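Local coordinates for AztD protein (Citrobacter koseri, PDB 6CMK), which acts as a periplasmic zinc chaperone, binding zinc and handing one ion directly to the solute-binding protein AztC of the AztABCD transport system, at residues 128-131 / 132-135; 148-151 / 152-156; 236-240 / 241-245. All coordinates share one frame; numbering follows the deposited sequence.

Contact 1. Residues 128-131 / 132-135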
ATOM      1  N   VAL B 128      -7.016 -15.964   9.356  1.00 14.20           N
ATOM      2  CA  VAL B 128      -6.369 -15.419   8.165  1.00 13.54           C
ATOM      3  C   VAL B 128      -7.184 -14.235   7.678  1.00 18.49           C
ATOM      4  O   VAL B 128      -8.394 -14.356   7.456  1.00 17.07           O
ATOM      5  CB  VAL B 128      -6.232 -16.454   7.032  1.00 13.23           C
ATOM      6  CG1 VAL B 128      -5.558 -15.800   5.822  1.00 14.49           C
ATOM      7  CG2 VAL B 128      -5.439 -17.664   7.470  1.00 17.45           C
ATOM      8  N   GLU B 129      -6.520 -13.100   7.487  1.00 15.44           N
ATOM      9  CA  GLU B 129      -7.139 -11.933   6.878  1.00 12.33           C
ATOM     10  C   GLU B 129      -6.267 -11.455   5.728  1.00 14.95           C
ATOM     11  O   GLU B 129      -5.033 -11.491   5.811  1.00 15.50           O
ATOM     12  CB  GLU B 129      -7.345 -10.816   7.899  1.00 14.03           C
ATOM     13  CG  GLU B 129      -8.031  -9.572   7.353  1.00 16.91           C
ATOM     14  CD  GLU B 129      -7.068  -8.592   6.710  1.00 15.73           C
ATOM     15  OE1 GLU B 129      -5.856  -8.651   7.021  1.00 15.43           O
ATOM     16  OE2 GLU B 129      -7.534  -7.741   5.923  1.00 16.05           O
ATOM     17  N   ARG B 130      -6.908 -11.048   4.637  1.00 14.50           N
ATOM     18  CA  ARG B 130      -6.177 -10.420   3.545  1.00 14.74           C
ATOM     19  C   ARG B 130      -7.128  -9.532   2.764  1.00 12.17           C
ATOM     20  O   ARG B 130      -8.250  -9.932   2.455  1.00 12.23           O
ATOM     21  CB  ARG B 130      -5.521 -11.460   2.622  1.00 23.31           C
ATOM     22  CG  ARG B 130      -6.420 -12.619   2.198  1.00 24.30           C
ATOM     23  CD  ARG B 130      -5.637 -13.659   1.390  1.00 17.22           C
ATOM     24  NE  ARG B 130      -5.040 -13.073   0.190  1.00 16.64           N
ATOM     25  CZ  ARG B 130      -5.702 -12.802  -0.933  1.00 15.44           C
ATOM     26  NH1 ARG B 130      -6.984 -13.068  -1.026  1.00 14.31           N
ATOM     27  NH2 ARG B 130      -5.077 -12.254  -1.962  1.00 19.85           N
ATOM     28  N   GLN B 131      -6.677  -8.308   2.472  1.00 12.92           N
ATOM     29  CA  GLN B 131      -7.453  -7.357   1.667  1.00 11.65           C
ATOM     30  C   GLN B 131      -8.829  -7.075   2.273  1.00 13.06           C
ATOM     31  O   GLN B 131      -9.773  -6.713   1.562  1.00 12.89           O
ATOM     32  CB  GLN B 131      -7.585  -7.852   0.230  1.00 15.15           C
ATOM     33  CG  GLN B 131      -6.243  -8.167  -0.397  1.00 16.47           C
ATOM     34  CD  GLN B 131      -6.364  -8.714  -1.796  1.00 15.41           C
ATOM     35  OE1 GLN B 131      -7.302  -9.450  -2.123  1.00 16.25           O
ATOM     36  NE2 GLN B 131      -5.404  -8.367  -2.632  1.00 13.25           N
ATOM     37  N   GLY B 132      -8.936  -7.192   3.592  1.00 12.69           N
ATOM     38  CA  GLY B 132     -10.183  -6.979   4.284  1.00 15.25           C
ATOM     39  C   GLY B 132     -11.037  -8.218   4.408  1.00 13.67           C
ATOM     40  O   GLY B 132     -12.020  -8.201   5.159  1.00 17.43           O
ATOM     41  N   LYS B 133     -10.709  -9.280   3.679  1.00 12.20           N
ATOM     42  CA  LYS B 133     -11.442 -10.537   3.793  1.00 11.60           C
ATOM     43  C   LYS B 133     -10.893 -11.322   4.972  1.00 12.51           C
ATOM     44  O   LYS B 133      -9.676 -11.423   5.140  1.00 14.31           O
ATOM     45  CB  LYS B 133     -11.299 -11.364   2.518  1.00 13.44           C
ATOM     46  CG  LYS B 133     -11.767 -10.665   1.239  1.00 15.28           C
ATOM     47  CD  LYS B 133     -11.552 -11.562   0.033  1.00 16.71           C
ATOM     48  CE  LYS B 133     -10.128 -11.434  -0.521  1.00 15.29           C
ATOM     49  NZ  LYS B 133      -9.986 -10.196  -1.349  1.00 16.31           N
ATOM     50  N   ILE B 134     -11.792 -11.903   5.775  1.00 12.30           N
ATOM     51  CA  ILE B 134     -11.417 -12.579   7.021  1.00 12.90           C
ATOM     52  C   ILE B 134     -11.929 -14.010   6.971  1.00 14.03           C
ATOM     53  O   ILE B 134     -13.086 -14.243   6.618  1.00 15.24           O
ATOM     54  CB  ILE B 134     -12.002 -11.863   8.262  1.00 12.77           C
ATOM     55  CG1 ILE B 134     -11.417 -10.459   8.432  1.00 14.89           C
ATOM     56  CG2 ILE B 134     -11.801 -12.692   9.540  1.00 16.39           C
ATOM     57  CD1 ILE B 134     -12.344  -9.534   9.187  1.00 20.06           C
ATOM     58  N   ALA B 135     -11.088 -14.963   7.365  1.00 13.56           N
ATOM     59  CA  ALA B 135     -11.522 -16.343   7.557  1.00 16.19           C
ATOM     60  C   ALA B 135     -11.064 -16.791   8.929  1.00 16.63           C
ATOM     61  O   ALA B 135      -9.862 -16.816   9.196  1.00 17.40           O
ATOM     62  CB  ALA B 135     -10.955 -17.276   6.481  1.00 19.08           C
TER
HETATM   63  O   HOH W   1     -11.114  -7.673  -0.591  1.00 14.79           O
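The guanidinium of Arg130 is met obliquely by CE of Lys133, 3.6 Å from NH1, and the two long chains run side by side in the same direction. Lys133 bends at its last two torsions (chi3 -85°, chi4 -79°), which brings NZ round to OE1 of Gln131 at 2.9 Å, in the plane of the amide and on a lone pair of that oxygen. A water joins NZ to Gln131 O, and Asp176 adds a salt bridge to the same ammonium; NH1 of Arg130 bonds Pro174 O, so both cations have their own oxygen partners. The Glu129 and Ile134 side chains lie on the other face of the ribbon. There the Glu129 carboxylate folds back and OE2 takes Gly132 N on its anti side, at 2.8 Å and 26° out of its plane, while CG rests 3.7 Å from Ile134 CG1. Glu129 OE1 is held by Glu74 N.

Lys133 N closes the type I' turn on Arg130 O at 2.8 Å, giving a tight two-residue hairpin. Val128 and Ala135 pair further back. The hairpin joins strands 124-130 and 133-138 of a propeller blade, with strand 143-148 alongside the second of these, strand 172-174 of the next blade packed against Val128, Lys133 and Ala135, and Gln131 NE2 bonded to Gln295 of the second subunit.

Contact 2. Residues 148-151 / 152-156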
ATOM      1  N   GLY B 148     -15.956  -9.733   6.610  1.00 16.08           N
ATOM      2  CA  GLY B 148     -15.190  -8.637   6.052  1.00 13.30           C
ATOM      3  C   GLY B 148     -14.936  -7.547   7.072  1.00 15.39           C
ATOM      4  O   GLY B 148     -15.776  -7.254   7.913  1.00 17.40           O
ATOM      5  N   GLU B 149     -13.755  -6.929   6.955  1.00 13.88           N
ATOM      6  CA  GLU B 149     -13.304  -5.917   7.908  1.00 13.32           C
ATOM      7  C   GLU B 149     -14.130  -4.638   7.839  1.00 12.56           C
ATOM      8  O   GLU B 149     -14.367  -3.995   8.868  1.00 15.50           O
ATOM      9  CB  GLU B 149     -11.830  -5.571   7.662  1.00 15.89           C
ATOM     10  CG  GLU B 149     -11.291  -4.544   8.664  1.00 18.73           C
ATOM     11  CD  GLU B 149      -9.821  -4.195   8.466  1.00 21.75           C
ATOM     12  OE1 GLU B 149      -9.409  -3.993   7.307  1.00 24.70           O
ATOM     13  OE2 GLU B 149      -9.082  -4.100   9.479  1.00 16.29           O
ATOM     14  N   SER B 150     -14.536  -4.221   6.639  1.00 15.50           N
ATOM     15  CA  SER B 150     -15.303  -2.986   6.525  1.00 18.09           C
ATOM     16  C   SER B 150     -16.609  -3.095   7.297  1.00 17.95           C
ATOM     17  O   SER B 150     -16.981  -2.185   8.049  1.00 16.82           O
ATOM     18  CB  SER B 150     -15.553  -2.659   5.054  1.00 24.56           C
ATOM     19  OG  SER B 150     -16.421  -1.543   4.923  1.00 29.99           O
ATOM     20  N   ALA B 151     -17.298  -4.228   7.156  1.00 14.41           N
ATOM     21  CA  ALA B 151     -18.514  -4.461   7.931  1.00 16.45           C
ATOM     22  C   ALA B 151     -18.223  -4.484   9.427  1.00 15.39           C
ATOM     23  O   ALA B 151     -18.937  -3.861  10.221  1.00 18.48           O
ATOM     24  CB  ALA B 151     -19.158  -5.773   7.489  1.00 21.52           C
ATOM     25  N   VAL B 152     -17.162  -5.184   9.830  1.00 16.49           N
ATOM     26  CA  VAL B 152     -16.821  -5.285  11.246  1.00 19.33           C
ATOM     27  C   VAL B 152     -16.632  -3.898  11.852  1.00 20.38           C
ATOM     28  O   VAL B 152     -17.138  -3.599  12.939  1.00 20.68           O
ATOM     29  CB  VAL B 152     -15.561  -6.148  11.420  1.00 28.96           C
ATOM     30  CG1 VAL B 152     -15.123  -6.192  12.887  1.00 63.53           C
ATOM     31  CG2 VAL B 152     -15.814  -7.533  10.858  1.00 59.50           C
ATOM     32  N   LEU B 153     -15.884  -3.035  11.165  1.00 20.01           N
ATOM     33  CA  LEU B 153     -15.602  -1.711  11.712  1.00 20.03           C
ATOM     34  C   LEU B 153     -16.858  -0.865  11.841  1.00 24.52           C
ATOM     35  O   LEU B 153     -16.914   0.013  12.712  1.00 30.04           O
ATOM     36  CB  LEU B 153     -14.578  -0.984  10.839  1.00 19.48           C
ATOM     37  CG  LEU B 153     -13.145  -1.444  11.052  1.00 25.48           C
ATOM     38  CD1 LEU B 153     -12.279  -0.986   9.887  1.00 26.57           C
ATOM     39  CD2 LEU B 153     -12.652  -0.902  12.386  1.00 22.94           C
ATOM     40  N   LYS B 154     -17.860  -1.088  10.982  1.00 18.81           N
ATOM     41  CA  LYS B 154     -19.136  -0.402  11.113  1.00 21.97           C
ATOM     42  C   LYS B 154     -20.006  -0.983  12.217  1.00 25.68           C
ATOM     43  O   LYS B 154     -21.082  -0.437  12.481  1.00 26.68           O
ATOM     44  CB  LYS B 154     -19.938  -0.470   9.811  1.00 30.50           C
ATOM     45  CG  LYS B 154     -19.299   0.082   8.553  1.00 47.97           C
ATOM     46  CD  LYS B 154     -20.325  -0.045   7.434  1.00 49.75           C
ATOM     47  CE  LYS B 154     -19.724  -0.140   6.048  1.00 61.31           C
ATOM     48  NZ  LYS B 154     -20.775  -0.575   5.080  1.00 69.72           N
ATOM     49  N   GLY B 155     -19.584  -2.076  12.844  1.00 24.41           N
ATOM     50  CA  GLY B 155     -20.418  -2.748  13.817  1.00 22.76           C
ATOM     51  C   GLY B 155     -21.436  -3.692  13.223  1.00 22.00           C
ATOM     52  O   GLY B 155     -22.452  -3.980  13.873  1.00 21.94           O
ATOM     53  N   GLN B 156     -21.210  -4.177  12.005  1.00 17.67           N
ATOM     54  CA  GLN B 156     -22.069  -5.195  11.412  1.00 21.73           C
ATOM     55  C   GLN B 156     -21.411  -6.565  11.520  1.00 23.26           C
ATOM     56  O   GLN B 156     -20.193  -6.699  11.375  1.00 21.41           O
ATOM     57  CB  GLN B 156     -22.374  -4.873   9.952  1.00 20.38           C
ATOM     58  CG  GLN B 156     -23.189  -3.609   9.795  1.00 24.50           C
ATOM     59  CD  GLN B 156     -23.615  -3.353   8.368  1.00 25.56           C
ATOM     60  OE1 GLN B 156     -23.719  -4.277   7.556  1.00 28.21           O
ATOM     61  NE2 GLN B 156     -23.871  -2.086   8.053  1.00 30.17           N
TER
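From Gly148 to Val152 and beyond, the contact is local: backbone and side chains of one short helix bonded to each other, in the connection that leads from strand 143-148 to the outermost strand of the same sheet, 160-163. Gly148 is the N-cap, and its carbonyl O receives Val152 N at 3.1 Å. Gly148 O also sits only 3.0 Å from Val152 CG2, a tight approach: with CG1 anti to the backbone N (chi1 176°), the CG2 branch lies beside that N and is turned back over the first turn. Val152 also packs on Leu115 and Leu117 of strand 113-120, so this side of the helix is seated on the preceding blade. Leu153 N follows with a bond to Glu149 O.

The C-terminal end is a Schellman motif. Gly155, with phi at 83°, turns the chain out of the helix; its N bonds Val152 O, and Gln156 N reaches back to Ala151 O at 2.9 Å. Lys154 N bonds Ser150 O, with a weak additional bond to Ala151 O. Beside this closure CB of Gln156 lies 4.1 Å from CB of Ala151, the apolar contact that commonly accompanies the motif.

On the flank, Glu149 and Leu153 lie side by side and point the same way, Glu149 CG meeting Leu153 CD1 at 3.9 Å. Beyond this aliphatic contact the extended glutamate puts OE2 against the hydroxyls of Ser73 and Thr78, while Leu153 rests on Ala77. Lys154 runs back along the helix, its CG 3.3 Å from Ser150 O and its CE near Ser150 OG. At the N-terminal end, Ser150 N is bonded by the carboxylate of Glu256 of the second subunit.

Contact 3. Residues 236-240 / 241-245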
ATOM      1  N   ILE B 236      -0.651 -20.152  -3.311  1.00 14.32           N
ATOM      2  CA  ILE B 236      -1.982 -19.770  -3.784  1.00 14.89           C
ATOM      3  C   ILE B 236      -1.941 -18.335  -4.289  1.00 16.46           C
ATOM      4  O   ILE B 236      -1.405 -17.449  -3.619  1.00 14.99           O
ATOM      5  CB  ILE B 236      -3.042 -19.898  -2.669  1.00 14.68           C
ATOM      6  CG1 ILE B 236      -2.931 -21.251  -1.942  1.00 17.44           C
ATOM      7  CG2 ILE B 236      -4.452 -19.724  -3.239  1.00 15.94           C
ATOM      8  CD1 ILE B 236      -3.675 -21.271  -0.629  1.00 20.29           C
ATOM      9  N   THR B 237      -2.546 -18.106  -5.455  1.00 14.74           N
ATOM     10  CA  THR B 237      -2.759 -16.766  -5.994  1.00 11.89           C
ATOM     11  C   THR B 237      -4.164 -16.700  -6.567  1.00 14.03           C
ATOM     12  O   THR B 237      -4.745 -17.724  -6.931  1.00 15.89           O
ATOM     13  CB  THR B 237      -1.777 -16.417  -7.111  1.00 16.55           C
ATOM     14  OG1 THR B 237      -1.865 -17.411  -8.131  1.00 21.50           O
ATOM     15  CG2 THR B 237      -0.348 -16.349  -6.599  1.00 16.65           C
ATOM     16  N   GLN B 238      -4.706 -15.482  -6.660  1.00 14.39           N
ATOM     17  CA  GLN B 238      -5.979 -15.275  -7.339  1.00 14.15           C
ATOM     18  C   GLN B 238      -5.885 -14.028  -8.193  1.00 18.72           C
ATOM     19  O   GLN B 238      -5.448 -12.976  -7.718  1.00 18.84           O
ATOM     20  CB  GLN B 238      -7.151 -15.118  -6.367  1.00 16.53           C
ATOM     21  CG  GLN B 238      -8.492 -14.985  -7.107  1.00 15.38           C
ATOM     22  CD  GLN B 238      -9.670 -14.778  -6.186  1.00 15.04           C
ATOM     23  OE1 GLN B 238      -9.574 -14.096  -5.171  1.00 15.20           O
ATOM     24  NE2 GLN B 238     -10.801 -15.369  -6.545  1.00 16.71           N
ATOM     25  N   LYS B 239      -6.321 -14.145  -9.438  1.00 19.04           N
ATOM     26  CA  LYS B 239      -6.489 -12.962 -10.269  1.00 23.89           C
ATOM     27  C   LYS B 239      -7.980 -12.744 -10.492  1.00 24.61           C
ATOM     28  O   LYS B 239      -8.691 -12.404  -9.541  1.00 28.50           O
ATOM     29  CB  LYS B 239      -5.662 -13.117 -11.540  1.00 25.77           C
ATOM     30  CG  LYS B 239      -4.175 -13.044 -11.185  1.00 22.62           C
ATOM     31  CD  LYS B 239      -3.265 -13.109 -12.387  1.00 32.49           C
ATOM     32  CE  LYS B 239      -1.858 -13.526 -11.979  1.00 31.09           C
ATOM     33  NZ  LYS B 239      -1.201 -12.540 -11.071  1.00 34.54           N
ATOM     34  N   ASN B 240      -8.490 -12.944 -11.701  1.00 22.16           N
ATOM     35  CA  ASN B 240      -9.891 -12.640 -11.965  1.00 25.16           C
ATOM     36  C   ASN B 240     -10.701 -13.905 -12.220  1.00 29.17           C
ATOM     37  O   ASN B 240     -11.687 -13.890 -12.957  1.00 34.69           O
ATOM     38  CB  ASN B 240      -9.994 -11.648 -13.117  1.00 30.45           C
ATOM     39  CG  ASN B 240      -9.605 -10.245 -12.680  1.00 26.48           C
ATOM     40  OD1 ASN B 240     -10.117  -9.742 -11.677  1.00 28.44           O
ATOM     41  ND2 ASN B 240      -8.676  -9.633 -13.391  1.00 27.34           N
ATOM     42  N   ALA B 241     -10.300 -14.993 -11.573  1.00 21.01           N
ATOM     43  CA  ALA B 241     -10.971 -16.276 -11.668  1.00 19.56           C
ATOM     44  C   ALA B 241     -10.871 -16.942 -10.300  1.00 21.18           C
ATOM     45  O   ALA B 241     -10.617 -16.295  -9.277  1.00 20.79           O
ATOM     46  CB  ALA B 241     -10.356 -17.125 -12.791  1.00 31.77           C
ATOM     47  N   ALA B 242     -11.074 -18.251 -10.259  1.00 19.23           N
ATOM     48  CA  ALA B 242     -10.893 -18.960  -9.014  1.00 22.22           C
ATOM     49  C   ALA B 242      -9.420 -18.922  -8.623  1.00 17.19           C
ATOM     50  O   ALA B 242      -8.545 -18.793  -9.484  1.00 20.83           O
ATOM     51  CB  ALA B 242     -11.366 -20.403  -9.140  1.00 20.60           C
ATOM     52  N   PRO B 243      -9.117 -19.004  -7.330  1.00 17.86           N
ATOM     53  CA  PRO B 243      -7.712 -19.099  -6.920  1.00 16.13           C
ATOM     54  C   PRO B 243      -7.050 -20.312  -7.552  1.00 19.70           C
ATOM     55  O   PRO B 243      -7.712 -21.300  -7.900  1.00 19.99           O
ATOM     56  CB  PRO B 243      -7.773 -19.218  -5.392  1.00 19.90           C
ATOM     57  CG  PRO B 243      -9.178 -19.266  -5.005  1.00 20.64           C
ATOM     58  CD  PRO B 243     -10.054 -19.016  -6.197  1.00 18.41           C
ATOM     59  N   VAL B 244      -5.731 -20.213  -7.721  1.00 18.04           N
ATOM     60  CA  VAL B 244      -4.916 -21.267  -8.309  1.00 19.48           C
ATOM     61  C   VAL B 244      -3.905 -21.739  -7.271  1.00 17.02           C
ATOM     62  O   VAL B 244      -3.159 -20.929  -6.707  1.00 18.22           O
ATOM     63  CB  VAL B 244      -4.201 -20.786  -9.584  1.00 27.67           C
ATOM     64  CG1 VAL B 244      -3.303 -21.887 -10.143  1.00 30.86           C
ATOM     65  CG2 VAL B 244      -5.221 -20.344 -10.625  1.00 33.96           C
ATOM     66  N   ILE B 245      -3.865 -23.051  -7.048  1.00 18.17           N
ATOM     67  CA  ILE B 245      -2.950 -23.680  -6.098  1.00 16.80           C
ATOM     68  C   ILE B 245      -1.856 -24.389  -6.885  1.00 19.60           C
ATOM     69  O   ILE B 245      -2.146 -25.203  -7.770  1.00 21.15           O
ATOM     70  CB  ILE B 245      -3.679 -24.687  -5.189  1.00 20.48           C
ATOM     71  CG1 ILE B 245      -4.834 -24.034  -4.427  1.00 21.00           C
ATOM     72  CG2 ILE B 245      -2.695 -25.339  -4.213  1.00 19.91           C
ATOM     73  CD1 ILE B 245      -5.736 -25.048  -3.728  1.00 23.57           C
TER
HETATM   74  O   HOH W   2      -0.549 -19.917  -7.598  1.00 27.11           O
HETATM   75  O   HOH W   3      -7.430 -16.562 -10.438  1.00 32.04           O
HETATM   76  O   HOH W   4     -11.938 -13.341  -9.115  1.00 41.19           O
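Gln238 and Pro243 lie side by side, pointing the same way, with NE2 of the glutamine 3.7 Å from CD of the ring. CG of Gln238 is anti to the backbone N (chi1 -177°) and the chain stays extended, which carries the amide across the mouth of the loop to Ala241 O. Gln238 NE2 meets Ala241 O at 2.9 Å, close to the amide plane and also in the carbonyl plane. The other end of the amide, OE1, accepts Asp176 N.

Ile236 lies alongside both its neighbours across the hairpin and points the same way: CG2 lies 4.0 Å from Pro243 CB, and CG1 lies 4.2 Å from Ile245 CG1. This apolar face packs on Val180 and Val198 of the neighbouring blade. Thr237 and Val244 point to the reverse face and are paired through both backbone bonds; a water there links Thr237 OG1 to Val244 O.

A further water spans the loop between Lys239 N and Ala242 O. Strands 232-237 and 244-249 are thus zipped by backbone pairing and isoleucine packing, whereas the irregular loop beyond them is closed by a side-chain amide and bound water in place of a regular turn.

The three contacts follow one another along the chain of an eight-bladed beta propeller. Contacts 1 and 2 share one blade: the first forms its innermost hairpin, the second leads into its outermost strand. Their centres are 12 Å apart and they touch, Gly132 O lying 2.8 Å from Glu149 N in a probable hydrogen bond. Contact 3 is the outer hairpin of the blade 218-249, with one blade between; its centre is 15 Å from contact 1 and 25 Å from contact 2. Asp176, in the intervening blade, bonds to both Lys133 and Gln238. All three contacts touch the second subunit of the crystal assembly, although the protein is described as a monomer.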